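Local coordinates for tailspike protein (Siphovirus 9NA, PDB 3RIQ) that probably recognises and cleaves the lipopolysaccharide O-antigen of Salmonella as the trimeric, endorhamnosidase-type receptor-binding tailspike of the phage, at residues P507-G518 with I529-F538; N452-D460 with I472-R483. All blocks are in the same frame, centred on the assembly; numbering follows the deposited sequence.

Interaction 1: residues P507-G518 with I529-F538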
# COMPACT_ATOMS: atom_id res chain seq x y z
N PRO A 507 46.53 3.91 36.66
CA PRO A 507 46.91 5.32 36.77
C PRO A 507 45.73 6.19 37.21
O PRO A 507 44.55 5.79 37.04
CB PRO A 507 47.39 5.66 35.36
CG PRO A 507 46.53 4.76 34.46
CD PRO A 507 46.27 3.49 35.27
N GLU A 508 46.04 7.36 37.75
CA GLU A 508 45.01 8.31 38.18
C GLU A 508 44.04 8.69 37.05
O GLU A 508 42.85 8.89 37.29
CB GLU A 508 45.66 9.56 38.79
CG GLU A 508 46.46 9.21 40.08
CD GLU A 508 47.14 10.39 40.76
OE1 GLU A 508 47.16 11.52 40.21
OE2 GLU A 508 47.67 10.17 41.87
N SER A 509 44.55 8.77 35.81
CA SER A 509 43.72 9.08 34.64
C SER A 509 42.64 8.01 34.36
O SER A 509 41.69 8.29 33.63
CB SER A 509 44.60 9.20 33.41
OG SER A 509 45.36 7.99 33.27
N ALA A 510 42.78 6.80 34.93
CA ALA A 510 41.83 5.70 34.68
C ALA A 510 40.57 5.74 35.56
O ALA A 510 39.73 4.85 35.47
CB ALA A 510 42.50 4.33 34.73
N LEU A 511 40.44 6.79 36.37
CA LEU A 511 39.18 7.09 37.08
C LEU A 511 38.73 8.49 36.67
O LEU A 511 39.36 9.51 37.04
CB LEU A 511 39.34 7.01 38.61
CG LEU A 511 39.65 5.62 39.17
CD1 LEU A 511 40.04 5.62 40.66
CD2 LEU A 511 38.46 4.67 38.94
N GLU A 512 37.63 8.56 35.92
CA GLU A 512 37.23 9.86 35.35
C GLU A 512 36.66 10.79 36.40
O GLU A 512 37.01 11.97 36.46
CB GLU A 512 36.24 9.67 34.21
CG GLU A 512 35.74 10.97 33.61
CD GLU A 512 35.00 10.82 32.30
OE1 GLU A 512 34.79 11.86 31.65
OE2 GLU A 512 34.60 9.68 31.92
N PHE A 513 35.76 10.27 37.22
CA PHE A 513 34.95 11.14 38.05
C PHE A 513 35.36 11.14 39.51
O PHE A 513 35.72 10.08 40.08
CB PHE A 513 33.45 10.80 37.94
CG PHE A 513 32.89 11.02 36.54
CD1 PHE A 513 32.50 9.95 35.73
CD2 PHE A 513 32.81 12.31 36.03
CE1 PHE A 513 32.03 10.16 34.43
CE2 PHE A 513 32.32 12.54 34.73
CZ PHE A 513 31.94 11.45 33.93
N ASN A 514 35.26 12.32 40.12
CA ASN A 514 35.42 12.43 41.59
C ASN A 514 34.50 11.44 42.31
O ASN A 514 33.39 11.13 41.82
CB ASN A 514 35.09 13.86 42.05
CG ASN A 514 36.06 14.88 41.52
OD1 ASN A 514 37.09 14.53 40.97
ND2 ASN A 514 35.73 16.16 41.68
N SER A 515 34.95 10.93 43.47
CA SER A 515 34.19 10.01 44.29
C SER A 515 33.93 8.68 43.57
O SER A 515 32.78 8.22 43.42
CB SER A 515 32.91 10.66 44.81
OG SER A 515 32.46 10.01 45.99
N SER A 516 35.02 8.08 43.14
CA SER A 516 34.96 6.76 42.47
C SER A 516 36.21 5.94 42.79
O SER A 516 37.22 6.50 43.20
CB SER A 516 34.72 6.88 40.96
OG SER A 516 35.82 7.43 40.26
N ILE A 517 36.13 4.62 42.64
CA ILE A 517 37.25 3.70 42.92
C ILE A 517 37.45 2.69 41.80
O ILE A 517 36.53 2.43 41.01
CB ILE A 517 37.06 2.95 44.29
CG1 ILE A 517 35.82 2.02 44.24
CG2 ILE A 517 36.94 3.99 45.45
CD1 ILE A 517 35.71 1.08 45.44
N GLY A 518 38.65 2.11 41.74
CA GLY A 518 38.91 0.99 40.83
C GLY A 518 39.86 0.05 41.53
O GLY A 518 40.79 0.50 42.22
N ILE A 529 43.03 -0.80 46.02
CA ILE A 529 41.97 0.08 45.54
C ILE A 529 42.59 1.43 45.28
O ILE A 529 43.17 2.01 46.20
CB ILE A 529 40.85 0.25 46.60
CG1 ILE A 529 40.22 -1.12 46.95
CG2 ILE A 529 39.80 1.30 46.14
CD1 ILE A 529 39.28 -1.07 48.17
N LEU A 530 42.47 1.94 44.05
CA LEU A 530 42.75 3.36 43.80
C LEU A 530 41.46 4.13 44.06
O LEU A 530 40.41 3.81 43.49
CB LEU A 530 43.21 3.56 42.36
CG LEU A 530 43.54 5.01 41.99
CD1 LEU A 530 44.77 5.56 42.76
CD2 LEU A 530 43.78 5.11 40.49
N ALA A 531 41.52 5.15 44.92
CA ALA A 531 40.32 5.93 45.26
C ALA A 531 40.50 7.36 44.82
O ALA A 531 41.45 8.01 45.27
CB ALA A 531 40.08 5.90 46.73
N LYS A 532 39.56 7.85 44.00
CA LYS A 532 39.51 9.25 43.64
C LYS A 532 38.48 9.92 44.56
O LYS A 532 37.29 9.69 44.44
CB LYS A 532 39.13 9.40 42.16
CG LYS A 532 39.29 10.86 41.64
CD LYS A 532 39.08 10.96 40.13
CE LYS A 532 39.40 12.39 39.62
NZ LYS A 532 39.44 12.49 38.12
N LYS A 533 38.97 10.71 45.51
CA LYS A 533 38.13 11.31 46.55
C LYS A 533 37.15 12.36 45.98
O LYS A 533 37.25 12.74 44.83
CB LYS A 533 39.03 11.93 47.63
CG LYS A 533 39.77 10.89 48.48
CD LYS A 533 40.70 11.58 49.52
CE LYS A 533 42.11 11.79 48.97
NZ LYS A 533 43.00 12.74 49.79
N PRO A 534 36.20 12.82 46.81
CA PRO A 534 35.25 13.84 46.35
C PRO A 534 35.91 15.15 45.87
O PRO A 534 35.33 15.85 45.02
CB PRO A 534 34.36 14.06 47.57
CG PRO A 534 34.34 12.70 48.24
CD PRO A 534 35.79 12.24 48.10
N ASP A 535 37.11 15.45 46.38
CA ASP A 535 37.82 16.66 45.97
C ASP A 535 38.75 16.44 44.77
O ASP A 535 39.43 17.37 44.34
CB ASP A 535 38.56 17.31 47.16
CG ASP A 535 39.74 16.48 47.66
OD1 ASP A 535 40.00 15.41 47.09
OD2 ASP A 535 40.40 16.90 48.64
N GLY A 536 38.76 15.22 44.21
CA GLY A 536 39.58 14.93 43.02
C GLY A 536 40.99 14.43 43.30
O GLY A 536 41.69 13.98 42.38
N THR A 537 41.42 14.47 44.56
CA THR A 537 42.72 13.90 44.94
C THR A 537 42.62 12.39 45.13
O THR A 537 41.51 11.84 45.22
CB THR A 537 43.30 14.55 46.21
OG1 THR A 537 42.42 14.30 47.32
CG2 THR A 537 43.45 16.06 46.01
N PHE A 538 43.76 11.73 45.24
CA PHE A 538 43.83 10.27 45.23
C PHE A 538 44.52 9.68 46.45
O PHE A 538 45.48 10.26 46.99
CB PHE A 538 44.61 9.82 43.99
CG PHE A 538 43.92 10.10 42.68
CD1 PHE A 538 44.10 11.32 42.03
CD2 PHE A 538 43.14 9.11 42.06
CE1 PHE A 538 43.48 11.59 40.81
CE2 PHE A 538 42.52 9.36 40.81
CZ PHE A 538 42.68 10.62 40.20
O HOH W 1 41.61 11.32 36.80
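Lys532 reaches across from its strand to the loop before strand 516-518 and gives its ammonium to two successive carbonyls: NZ lies 3.0 Å from Glu512 O, well above that carbonyl's plane, and 3.2 Å from Leu511 O, closer to plane. Its chain, fully extended with CG anti to the backbone N (chi1 -170°), lays CD against Phe513 O and CE against Asn514 OD1, two oxygens of the loop. Water 1 accepts from NZ and donates to Glu508 O and Leu511 O, tying the 3-10 segment 508-510 to the same charge. Antiparallel backbone bonds run beside this, Lys532 N to Ser516 O at 2.8 Å and Leu530 N to Gly518 O at 2.9 Å. In a G1 beta bulge, Ser515 and Ser516 both stand opposite Lys532, and Ser516 OG donates to Phe513 O within the loop. Glu508 lies flat on Phe538: CG stands 3.6 Å from the ring centroid, a CH-pi contact over the face, and the carboxylate plane is only 7° from the ring plane. Water 1 sits at the edge of that ring. Leu511 CD1 slides past Leu530, 3.8 Å from its CD2, while on the other face of the ladder Ile517 CB meets Ile529 CG2 at 3.7 Å. The hairpin 516-521/527-532 is continued by strand 538-542, bound through Ala531 to Val539 and Ile529 to Tyr541. Beyond Ser516 and Ile517 the sheet runs on into a strand of the second subunit, whose Val501 takes the Ser515 hydroxyl and whose Gln488 binds Glu512.

Interaction 2: residues N452-D460 with I472-R483; sequences NPSLVLTAD and IVKLSAIQDGAR
Arg483, on the strand that follows the type I' turn Gln479-Ala482, reaches over Ser476 to lie on Val456 at the firmly held end of this contact. Bends at chi2 (-129°) and chi3 (63°) bring its guanidinium face onto Val456 CG2, 3.5 Å from CZ. In the guanidinium plane, NH1 donates to the carbonyl Pro453 O at 2.9 Å, while NE and NH2 hold Ser476 side-on, NE at the hydroxyl OG (2.8 Å) and NH2 at the carbonyl O. Ser476 O thus accepts from both Arg483 NH2 and Val456 N. Nearby, Ile478 CD1 presses on Asn452 CB at 3.4 Å, the two side chains crossing at about a right angle. On the buried face Leu475 CD1 touches both Leu455 CD2 (3.8 Å) and Leu457 CB. Farther along the face of Val456 and Ser476, at Thr458, Asp460 and Lys474, the contact is looser and partly exposed: the extended Lys474 makes a weak 3.5 Å salt bridge from NZ to Asp460 OD1, with water 2 joining the same two atoms, and Gln462 takes Asp460 OD2. Strands 438-444 and 482-489 flank the pair in a five-stranded antiparallel sheet, and its leucine face meets the other subunits, Leu455 packing on Thr458 of the second and Leu457 on Leu455 of the third.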
# COMPACT_ATOMS: atom_id res chain seq x y z
N ASN A 452 33.72 -5.35 15.12
CA ASN A 452 33.15 -5.84 16.37
C ASN A 452 32.46 -4.73 17.16
O ASN A 452 32.83 -3.55 17.05
CB ASN A 452 34.26 -6.46 17.25
CG ASN A 452 34.98 -7.58 16.54
OD1 ASN A 452 36.20 -7.49 16.27
ND2 ASN A 452 34.25 -8.64 16.21
N PRO A 453 31.45 -5.10 17.97
CA PRO A 453 30.71 -4.10 18.75
C PRO A 453 31.55 -3.51 19.90
O PRO A 453 32.39 -4.20 20.44
CB PRO A 453 29.48 -4.88 19.27
CG PRO A 453 29.92 -6.33 19.30
CD PRO A 453 30.83 -6.44 18.07
N SER A 454 31.29 -2.25 20.25
CA SER A 454 31.98 -1.63 21.37
C SER A 454 31.33 -2.01 22.72
O SER A 454 31.94 -1.87 23.77
CB SER A 454 31.99 -0.10 21.20
OG SER A 454 32.94 0.30 20.19
N LEU A 455 30.10 -2.52 22.68
CA LEU A 455 29.37 -2.89 23.89
C LEU A 455 28.54 -4.12 23.60
O LEU A 455 27.86 -4.16 22.57
CB LEU A 455 28.46 -1.74 24.34
CG LEU A 455 27.59 -1.87 25.61
CD1 LEU A 455 27.26 -0.48 26.15
CD2 LEU A 455 26.30 -2.70 25.37
N VAL A 456 28.59 -5.13 24.48
CA VAL A 456 27.65 -6.25 24.41
C VAL A 456 27.06 -6.50 25.79
O VAL A 456 27.80 -6.68 26.78
CB VAL A 456 28.34 -7.55 23.93
CG1 VAL A 456 27.32 -8.67 23.89
CG2 VAL A 456 29.02 -7.35 22.55
N LEU A 457 25.73 -6.45 25.87
CA LEU A 457 24.97 -6.80 27.07
C LEU A 457 24.26 -8.14 26.81
O LEU A 457 23.52 -8.25 25.84
CB LEU A 457 23.92 -5.71 27.34
CG LEU A 457 22.93 -5.89 28.51
CD1 LEU A 457 23.67 -5.78 29.88
CD2 LEU A 457 21.76 -4.90 28.42
N THR A 458 24.50 -9.14 27.66
CA THR A 458 24.02 -10.50 27.40
C THR A 458 23.08 -10.96 28.50
O THR A 458 23.37 -10.77 29.70
CB THR A 458 25.22 -11.49 27.35
OG1 THR A 458 26.18 -11.03 26.38
CG2 THR A 458 24.75 -12.90 26.99
N ALA A 459 21.96 -11.56 28.10
CA ALA A 459 21.05 -12.28 28.99
C ALA A 459 21.26 -13.75 28.68
O ALA A 459 20.97 -14.17 27.55
CB ALA A 459 19.62 -11.91 28.65
N ASP A 460 21.76 -14.53 29.64
CA ASP A 460 22.08 -15.93 29.35
C ASP A 460 21.26 -16.83 30.26
O ASP A 460 21.54 -16.91 31.46
CB ASP A 460 23.59 -16.15 29.54
CG ASP A 460 24.03 -17.57 29.19
OD1 ASP A 460 25.22 -17.73 28.82
OD2 ASP A 460 23.22 -18.52 29.29
N ILE A 472 22.36 -15.65 33.94
CA ILE A 472 23.53 -14.82 34.19
C ILE A 472 23.40 -13.58 33.31
O ILE A 472 23.00 -13.69 32.14
CB ILE A 472 24.84 -15.57 33.87
CG1 ILE A 472 24.93 -16.88 34.66
CG2 ILE A 472 26.04 -14.70 34.20
CD1 ILE A 472 26.08 -17.79 34.17
N VAL A 473 23.67 -12.39 33.88
CA VAL A 473 23.69 -11.14 33.09
C VAL A 473 25.16 -10.73 32.92
O VAL A 473 25.96 -10.84 33.86
CB VAL A 473 22.87 -10.08 33.84
CG1 VAL A 473 23.12 -8.63 33.30
CG2 VAL A 473 21.38 -10.46 33.77
N LYS A 474 25.53 -10.25 31.74
CA LYS A 474 26.91 -9.90 31.44
C LYS A 474 26.94 -8.58 30.69
O LYS A 474 26.00 -8.28 29.91
CB LYS A 474 27.59 -10.96 30.57
CG LYS A 474 27.43 -12.37 31.06
CD LYS A 474 27.89 -13.35 29.98
CE LYS A 474 27.66 -14.76 30.45
NZ LYS A 474 28.04 -15.80 29.44
N LEU A 475 28.01 -7.82 30.87
CA LEU A 475 28.21 -6.57 30.13
C LEU A 475 29.70 -6.37 29.92
O LEU A 475 30.47 -6.47 30.89
CB LEU A 475 27.61 -5.38 30.89
CG LEU A 475 27.80 -3.97 30.30
CD1 LEU A 475 27.16 -3.85 28.89
CD2 LEU A 475 27.26 -2.85 31.25
N SER A 476 30.13 -6.13 28.68
CA SER A 476 31.58 -6.05 28.40
C SER A 476 31.92 -4.99 27.36
O SER A 476 31.10 -4.68 26.47
CB SER A 476 32.15 -7.42 27.96
OG SER A 476 31.58 -7.78 26.68
N ALA A 477 33.12 -4.44 27.51
CA ALA A 477 33.75 -3.56 26.52
C ALA A 477 34.67 -4.39 25.61
O ALA A 477 34.61 -5.62 25.62
CB ALA A 477 34.56 -2.45 27.23
N ILE A 478 35.50 -3.71 24.82
CA ILE A 478 36.42 -4.39 23.91
C ILE A 478 37.78 -3.67 23.99
O ILE A 478 37.85 -2.46 24.25
CB ILE A 478 35.84 -4.43 22.44
CG1 ILE A 478 36.57 -5.48 21.56
CG2 ILE A 478 35.81 -3.03 21.79
CD1 ILE A 478 35.84 -5.84 20.23
N GLN A 479 38.85 -4.44 23.76
CA GLN A 479 40.22 -3.90 23.73
C GLN A 479 41.09 -4.80 22.83
O GLN A 479 41.08 -6.01 23.00
CB GLN A 479 40.82 -3.87 25.16
CG GLN A 479 42.19 -3.21 25.25
CD GLN A 479 42.15 -1.72 24.98
OE1 GLN A 479 41.25 -1.02 25.43
NE2 GLN A 479 43.15 -1.22 24.22
N ASP A 480 41.80 -4.20 21.87
CA ASP A 480 42.59 -4.99 20.90
C ASP A 480 41.73 -6.06 20.24
O ASP A 480 42.20 -7.15 19.94
CB ASP A 480 43.84 -5.63 21.56
CG ASP A 480 44.73 -4.61 22.23
OD1 ASP A 480 44.78 -3.42 21.80
OD2 ASP A 480 45.38 -5.00 23.21
N GLY A 481 40.46 -5.73 19.99
CA GLY A 481 39.59 -6.63 19.25
C GLY A 481 38.99 -7.78 20.05
O GLY A 481 38.25 -8.59 19.50
N ALA A 482 39.34 -7.85 21.34
CA ALA A 482 38.84 -8.90 22.23
C ALA A 482 37.94 -8.34 23.33
O ALA A 482 38.18 -7.23 23.84
CB ALA A 482 40.00 -9.69 22.83
N ARG A 483 36.89 -9.08 23.70
CA ARG A 483 36.02 -8.56 24.77
C ARG A 483 36.76 -8.52 26.11
O ARG A 483 37.52 -9.45 26.44
CB ARG A 483 34.71 -9.33 24.86
CG ARG A 483 33.97 -9.37 23.51
CD ARG A 483 32.52 -8.95 23.58
NE ARG A 483 32.33 -7.57 23.99
CZ ARG A 483 32.35 -6.53 23.17
NH1 ARG A 483 32.64 -6.70 21.87
NH2 ARG A 483 32.10 -5.30 23.64
O HOH W 2 26.51 -15.95 27.36

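How the interactions relate
Both contacts belong to the antiparallel C-terminal part of the chain, after the long run of parallel strands that forms the right-handed beta-helix. Interaction 2 comes first along the sequence and closes before interaction 1 opens; each joins neighbouring strands of a hairpin, but in different sheets, one of five strands and one of three. Their centres are 24 Å apart and their nearest atoms about 11 Å, without touching, and interaction 1 is the farther from the chain centre. The rest of strand 482-489 and strand 497-500, both of the five-stranded sheet, come between them in sequence. Both touch the second subunit, and interaction 2 also meets the third, consistent with a C-terminal region that holds the trimer together.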